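Local coordinates for MdbA protein (Corynebacterium matruchotii ATCC 14266, PDB 6BO0), which acts as a thiol-disulfide oxidoreductase of the DsbA family, probably forming disulfide bonds in proteins outside the cytoplasm, at residues E15-V28 against K64-R77. Numbering follows the deposited sequence. Where two conformers were deposited one is given.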
loop_
_atom_site.group_PDB
_atom_site.type_symbol
_atom_site.label_atom_id
_atom_site.label_comp_id
_atom_site.label_asym_id
_atom_site.label_seq_id
_atom_site.Cartn_x
_atom_site.Cartn_y
_atom_site.Cartn_z
ATOM N N GLU A 15 -12.536 -3.319 -7.444
ATOM C CA GLU A 15 -12.774 -1.939 -7.804
ATOM C C GLU A 15 -12.044 -1.545 -9.061
ATOM O O GLU A 15 -11.007 -2.125 -9.396
ATOM C CB GLU A 15 -12.289 -1.047 -6.704
ATOM C CG GLU A 15 -13.096 -1.164 -5.445
ATOM C CD GLU A 15 -12.627 -0.133 -4.464
ATOM O OE1 GLU A 15 -12.999 1.038 -4.662
ATOM O OE2 GLU A 15 -11.832 -0.493 -3.560
ATOM N N THR A 16 -12.618 -0.577 -9.774
ATOM C CA THR A 16 -11.963 0.021 -10.911
ATOM C C THR A 16 -11.216 1.234 -10.457
ATOM O O THR A 16 -11.593 1.863 -9.451
ATOM C CB THR A 16 -12.980 0.495 -11.928
ATOM O OG1 THR A 16 -13.912 1.367 -11.266
ATOM C CG2 THR A 16 -13.686 -0.706 -12.541
ATOM N N THR A 17 -10.137 1.555 -11.144
ATOM C CA THR A 17 -9.341 2.728 -10.828
ATOM C C THR A 17 -9.154 3.565 -12.072
ATOM O O THR A 17 -9.247 3.066 -13.209
ATOM C CB THR A 17 -7.966 2.323 -10.271
ATOM O OG1 THR A 17 -7.303 1.469 -11.196
ATOM C CG2 THR A 17 -8.114 1.550 -8.929
ATOM N N ALA A 18 -8.949 4.858 -11.861
ATOM C CA ALA A 18 -8.639 5.811 -12.948
ATOM C C ALA A 18 -7.478 6.673 -12.476
ATOM O O ALA A 18 -7.582 7.898 -12.394
ATOM C CB ALA A 18 -9.843 6.662 -13.345
ATOM N N PHE A 19 -6.344 6.042 -12.281
ATOM C CA PHE A 19 -5.123 6.739 -11.947
ATOM C C PHE A 19 -3.927 5.863 -12.275
ATOM O O PHE A 19 -4.081 4.693 -12.703
ATOM C CB PHE A 19 -5.100 7.211 -10.488
ATOM C CG PHE A 19 -5.366 6.129 -9.470
ATOM C CD1 PHE A 19 -4.382 5.222 -9.087
ATOM C CD2 PHE A 19 -6.622 6.000 -8.908
ATOM C CE1 PHE A 19 -4.652 4.236 -8.150
ATOM C CE2 PHE A 19 -6.890 5.030 -7.960
ATOM C CZ PHE A 19 -5.902 4.130 -7.589
ATOM N N ASN A 20 -2.749 6.463 -12.188
ATOM C CA ASN A 20 -1.482 5.823 -12.509
ATOM C C ASN A 20 -0.729 5.453 -11.251
ATOM O O ASN A 20 -0.935 6.040 -10.191
ATOM C CB ASN A 20 -0.640 6.798 -13.339
ATOM C CG ASN A 20 -1.385 7.292 -14.534
ATOM O OD1 ASN A 20 -1.982 6.473 -15.226
ATOM N ND2 ASN A 20 -1.441 8.588 -14.725
ATOM N N ASN A 21 0.139 4.458 -11.401
ATOM C CA ASN A 21 0.968 3.985 -10.318
ATOM C C ASN A 21 2.391 3.954 -10.771
ATOM O O ASN A 21 2.693 3.371 -11.819
ATOM C CB ASN A 21 0.571 2.559 -9.864
ATOM C CG ASN A 21 0.550 1.538 -11.011
ATOM O OD1 ASN A 21 -0.074 1.780 -12.049
ATOM N ND2 ASN A 21 1.184 0.398 -10.823
ATOM N N LYS A 22 3.286 4.513 -9.982
ATOM C CA LYS A 22 4.693 4.282 -10.241
ATOM C C LYS A 22 5.484 4.362 -8.943
ATOM O O LYS A 22 5.009 4.874 -7.949
ATOM C CB LYS A 22 5.242 5.213 -11.301
ATOM C CG LYS A 22 5.447 6.609 -10.804
ATOM C CD LYS A 22 6.226 7.424 -11.830
ATOM C CE LYS A 22 6.956 8.600 -11.182
ATOM N NZ LYS A 22 8.120 9.069 -11.989
ATOM N N VAL A 23 6.670 3.799 -8.945
ATOM C CA VAL A 23 7.561 3.924 -7.812
ATOM C C VAL A 23 8.382 5.189 -7.973
ATOM O O VAL A 23 8.984 5.407 -9.010
ATOM C CB VAL A 23 8.439 2.688 -7.681
ATOM C CG1 VAL A 23 9.416 2.839 -6.530
ATOM C CG2 VAL A 23 7.547 1.466 -7.492
ATOM N N ASP A 24 8.351 6.026 -6.942
ATOM C CA ASP A 24 9.078 7.286 -6.897
ATOM C C ASP A 24 9.905 7.295 -5.625
ATOM O O ASP A 24 9.337 7.510 -4.548
ATOM C CB ASP A 24 8.105 8.477 -6.862
ATOM C CG ASP A 24 8.827 9.810 -6.699
ATOM O OD1 ASP A 24 9.944 9.933 -7.255
ATOM O OD2 ASP A 24 8.296 10.729 -6.034
ATOM N N GLY A 25 11.211 7.063 -5.727
ATOM C CA GLY A 25 12.031 6.951 -4.518
ATOM C C GLY A 25 11.543 5.747 -3.746
ATOM O O GLY A 25 11.438 4.648 -4.276
ATOM N N SER A 26 11.156 5.955 -2.500
ATOM C CA SER A 26 10.650 4.850 -1.696
ATOM C C SER A 26 9.110 4.862 -1.622
ATOM O O SER A 26 8.535 4.108 -0.848
ATOM C CB SER A 26 11.269 4.876 -0.298
ATOM O OG SER A 26 11.066 6.139 0.338
ATOM N N ALA A 27 8.460 5.685 -2.442
ATOM C CA ALA A 27 6.993 5.769 -2.463
ATOM C C ALA A 27 6.384 4.982 -3.602
ATOM O O ALA A 27 6.963 4.922 -4.693
ATOM C CB ALA A 27 6.562 7.217 -2.642
ATOM N N VAL A 28 5.209 4.411 -3.355
ATOM C CA VAL A 28 4.304 4.053 -4.418
ATOM C C VAL A 28 3.417 5.269 -4.656
ATOM O O VAL A 28 2.615 5.636 -3.786
ATOM C CB VAL A 28 3.477 2.783 -4.087
ATOM C CG1 VAL A 28 2.440 2.555 -5.166
ATOM C CG2 VAL A 28 4.367 1.559 -3.909
ATOM N N LYS A 64 -9.561 7.466 -2.954
ATOM C CA LYS A 64 -9.594 7.070 -4.364
ATOM C C LYS A 64 -10.164 8.178 -5.261
ATOM O O LYS A 64 -9.617 8.519 -6.313
ATOM C CB LYS A 64 -10.413 5.814 -4.520
ATOM C CG LYS A 64 -10.389 5.210 -5.895
ATOM C CD LYS A 64 -11.185 3.916 -5.867
ATOM C CE LYS A 64 -11.341 3.300 -7.224
ATOM N NZ LYS A 64 -12.391 3.967 -8.048
ATOM N N LYS A 65 -11.233 8.793 -4.797
ATOM C CA LYS A 65 -11.852 9.858 -5.566
ATOM C C LYS A 65 -10.956 11.087 -5.676
ATOM O O LYS A 65 -10.828 11.677 -6.754
ATOM C CB LYS A 65 -13.192 10.237 -4.971
ATOM C CG LYS A 65 -13.880 11.350 -5.771
ATOM C CD LYS A 65 -15.371 11.485 -5.496
ATOM C CE LYS A 65 -15.963 12.723 -6.168
ATOM N NZ LYS A 65 -15.730 12.759 -7.633
ATOM N N LEU A 66 -10.338 11.477 -4.561
ATOM C CA LEU A 66 -9.423 12.598 -4.593
ATOM C C LEU A 66 -8.278 12.349 -5.580
ATOM O O LEU A 66 -7.857 13.263 -6.282
ATOM C CB LEU A 66 -8.886 12.907 -3.195
ATOM C CG LEU A 66 -9.909 13.429 -2.182
ATOM C CD1 LEU A 66 -9.247 13.498 -0.833
ATOM C CD2 LEU A 66 -10.477 14.782 -2.584
ATOM N N ILE A 67 -7.757 11.119 -5.614
ATOM C CA ILE A 67 -6.683 10.806 -6.565
ATOM C C ILE A 67 -7.214 10.917 -8.007
ATOM O O ILE A 67 -6.644 11.577 -8.888
ATOM C CB ILE A 67 -6.117 9.388 -6.354
ATOM C CG1 ILE A 67 -5.474 9.235 -4.968
ATOM C CG2 ILE A 67 -5.040 9.090 -7.429
ATOM C CD1 ILE A 67 -5.230 7.799 -4.566
ATOM N N GLU A 68 -8.334 10.264 -8.242
ATOM C CA GLU A 68 -8.853 10.218 -9.599
ATOM C C GLU A 68 -9.119 11.623 -10.140
ATOM O O GLU A 68 -8.815 11.937 -11.304
ATOM C CB GLU A 68 -10.116 9.367 -9.636
ATOM C CG GLU A 68 -9.754 7.890 -9.477
ATOM C CD GLU A 68 -10.898 6.924 -9.527
ATOM O OE1 GLU A 68 -12.055 7.356 -9.452
ATOM O OE2 GLU A 68 -10.620 5.700 -9.646
ATOM N N ASP A 69 -9.657 12.479 -9.276
ATOM C CA ASP A 69 -10.038 13.820 -9.683
ATOM C C ASP A 69 -8.868 14.796 -9.805
ATOM O O ASP A 69 -9.075 15.926 -10.236
ATOM C CB ASP A 69 -11.093 14.341 -8.729
ATOM C CG ASP A 69 -12.406 13.574 -8.837
ATOM O OD1 ASP A 69 -12.543 12.640 -9.694
ATOM O OD2 ASP A 69 -13.307 13.890 -8.050
ATOM N N GLY A 70 -7.662 14.398 -9.426
ATOM C CA GLY A 70 -6.498 15.236 -9.587
ATOM C C GLY A 70 -6.289 16.191 -8.431
ATOM O O GLY A 70 -5.429 17.081 -8.509
ATOM N N LYS A 71 -6.934 15.910 -7.296
ATOM C CA LYS A 71 -6.788 16.777 -6.115
ATOM C C LYS A 71 -5.554 16.453 -5.278
ATOM O O LYS A 71 -5.014 17.342 -4.612
ATOM C CB LYS A 71 -8.031 16.711 -5.209
ATOM C CG LYS A 71 -9.346 17.073 -5.873
ATOM C CD LYS A 71 -9.430 18.536 -6.278
ATOM C CE LYS A 71 -9.728 19.438 -5.095
ATOM N NZ LYS A 71 -9.954 20.864 -5.499
ATOM N N VAL A 72 -5.105 15.201 -5.328
ATOM C CA VAL A 72 -3.978 14.748 -4.549
ATOM C C VAL A 72 -3.124 13.783 -5.363
ATOM O O VAL A 72 -3.612 13.096 -6.280
ATOM C CB VAL A 72 -4.400 13.996 -3.247
ATOM C CG1 VAL A 72 -5.194 14.912 -2.328
ATOM C CG2 VAL A 72 -5.187 12.723 -3.532
ATOM N N LYS A 73 -1.840 13.787 -5.005
ATOM C CA LYS A 73 -0.877 12.769 -5.392
ATOM C C LYS A 73 -0.592 12.038 -4.086
ATOM O O LYS A 73 -0.085 12.639 -3.135
ATOM C CB LYS A 73 0.411 13.424 -5.912
ATOM C CG LYS A 73 1.584 12.476 -6.119
ATOM C CD LYS A 73 2.850 13.194 -6.539
ATOM C CE LYS A 73 2.864 13.448 -8.030
ATOM N NZ LYS A 73 4.109 14.149 -8.453
ATOM N N VAL A 74 -0.909 10.739 -4.030
ATOM C CA VAL A 74 -0.715 9.959 -2.811
ATOM C C VAL A 74 0.560 9.142 -2.933
ATOM O O VAL A 74 0.745 8.395 -3.913
ATOM C CB VAL A 74 -1.924 9.051 -2.518
ATOM C CG1 VAL A 74 -1.603 8.007 -1.456
ATOM C CG2 VAL A 74 -3.132 9.861 -2.093
ATOM N N ASN A 75 1.419 9.292 -1.943
ATOM C CA ASN A 75 2.600 8.436 -1.789
ATOM C C ASN A 75 2.336 7.432 -0.683
ATOM O O ASN A 75 2.325 7.785 0.506
ATOM C CB ASN A 75 3.791 9.297 -1.406
ATOM C CG ASN A 75 4.268 10.187 -2.522
ATOM O OD1 ASN A 75 4.223 9.836 -3.691
ATOM N ND2 ASN A 75 4.791 11.346 -2.145
ATOM N N ILE A 76 2.143 6.173 -1.059
ATOM C CA ILE A 76 2.069 5.082 -0.094
ATOM C C ILE A 76 3.502 4.740 0.277
ATOM O O ILE A 76 4.294 4.340 -0.580
ATOM C CB ILE A 76 1.325 3.855 -0.661
ATOM C CG1 ILE A 76 -0.102 4.209 -1.098
ATOM C CG2 ILE A 76 1.373 2.715 0.354
ATOM C CD1 ILE A 76 -1.030 4.652 -0.003
ATOM N N ARG A 77 3.817 4.918 1.557
ATOM C CA ARG A 77 5.158 4.732 2.094
ATOM C C ARG A 77 5.143 3.574 3.090
ATOM O O ARG A 77 4.919 3.731 4.274
ATOM C CB ARG A 77 5.643 6.044 2.712
ATOM C CG ARG A 77 5.876 7.113 1.665
ATOM C CD ARG A 77 6.566 8.340 2.217
ATOM N NE ARG A 77 6.830 9.358 1.194
ATOM C CZ ARG A 77 7.803 9.310 0.312
ATOM N NH1 ARG A 77 8.660 8.293 0.312
ATOM N NH2 ARG A 77 7.942 10.284 -0.570
HETATM O O HOH W 1 -15.086 3.265 -9.535
HETATM O O HOH W 2 -8.893 10.107 -13.332
HETATM O O HOH W 3 5.677 11.073 -5.656
HETATM O O HOH W 4 9.170 10.321 -3.289
HETATM O O HOH W 5 6.307 2.412 -0.418
HETATM O O HOH W 6 10.674 8.829 -1.838
#
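Val28 and Ile76 face each other as an antiparallel hydrogen-bonded pair where the N-terminal β-hairpin of this thioredoxin-fold protein joins the sheet through strand 72-77. Val28 N reaches Ile76 O at 2.9 Å, and Ile76 N returns to Val28 O at 2.8 Å. Both side chains are β-branched and apolar, suited to an extended backbone, and lie on the same sheet face; Ile76 also packs on Tyr109 of helix 106-118. Beside this pair, the small methyl of Ala27 lies over one face of the Arg77 guanidinium, 3.7 Å above its plane, and also touches Asn75.

The other end of 15-28 meets helix 51-68. Phe19 packs obliquely on Ile67, Phe19 CB 3.6 Å from Ile67 CG2, while Glu68 CG sits at the ring edge, in plane. With chi1 at 54°, the ring is folded back over its own backbone, and Thr17 CB lies against one of its faces. Glu68 OE2 is gripped twice, from opposite faces of the carboxylate: Ala18 N donates across the contact at 2.9 Å, and Lys64 NZ, one helical turn back, forms a salt bridge. A long lysine suits this place because its CG lies at the Phe19 ring edge before chi4, at -78°, bends the ammonium toward Glu68.

Further out, the hairpin closes through a type II' turn from Asp24 to Ala27, whose positive phi at Gly25 suits a residue without a side chain. Arg77 runs extended from CG to NE toward this turn; its NE forms a salt bridge with Asp42, which also accepts from Asn75 ND2, and its NH1 shares Asn165 OD1 with Ser26 OG. Water links Asp24 to strand 72-77 as well: one molecule donates to both Asp24 OD2 and Asn75 OD1, at 2.7 Å from each oxygen.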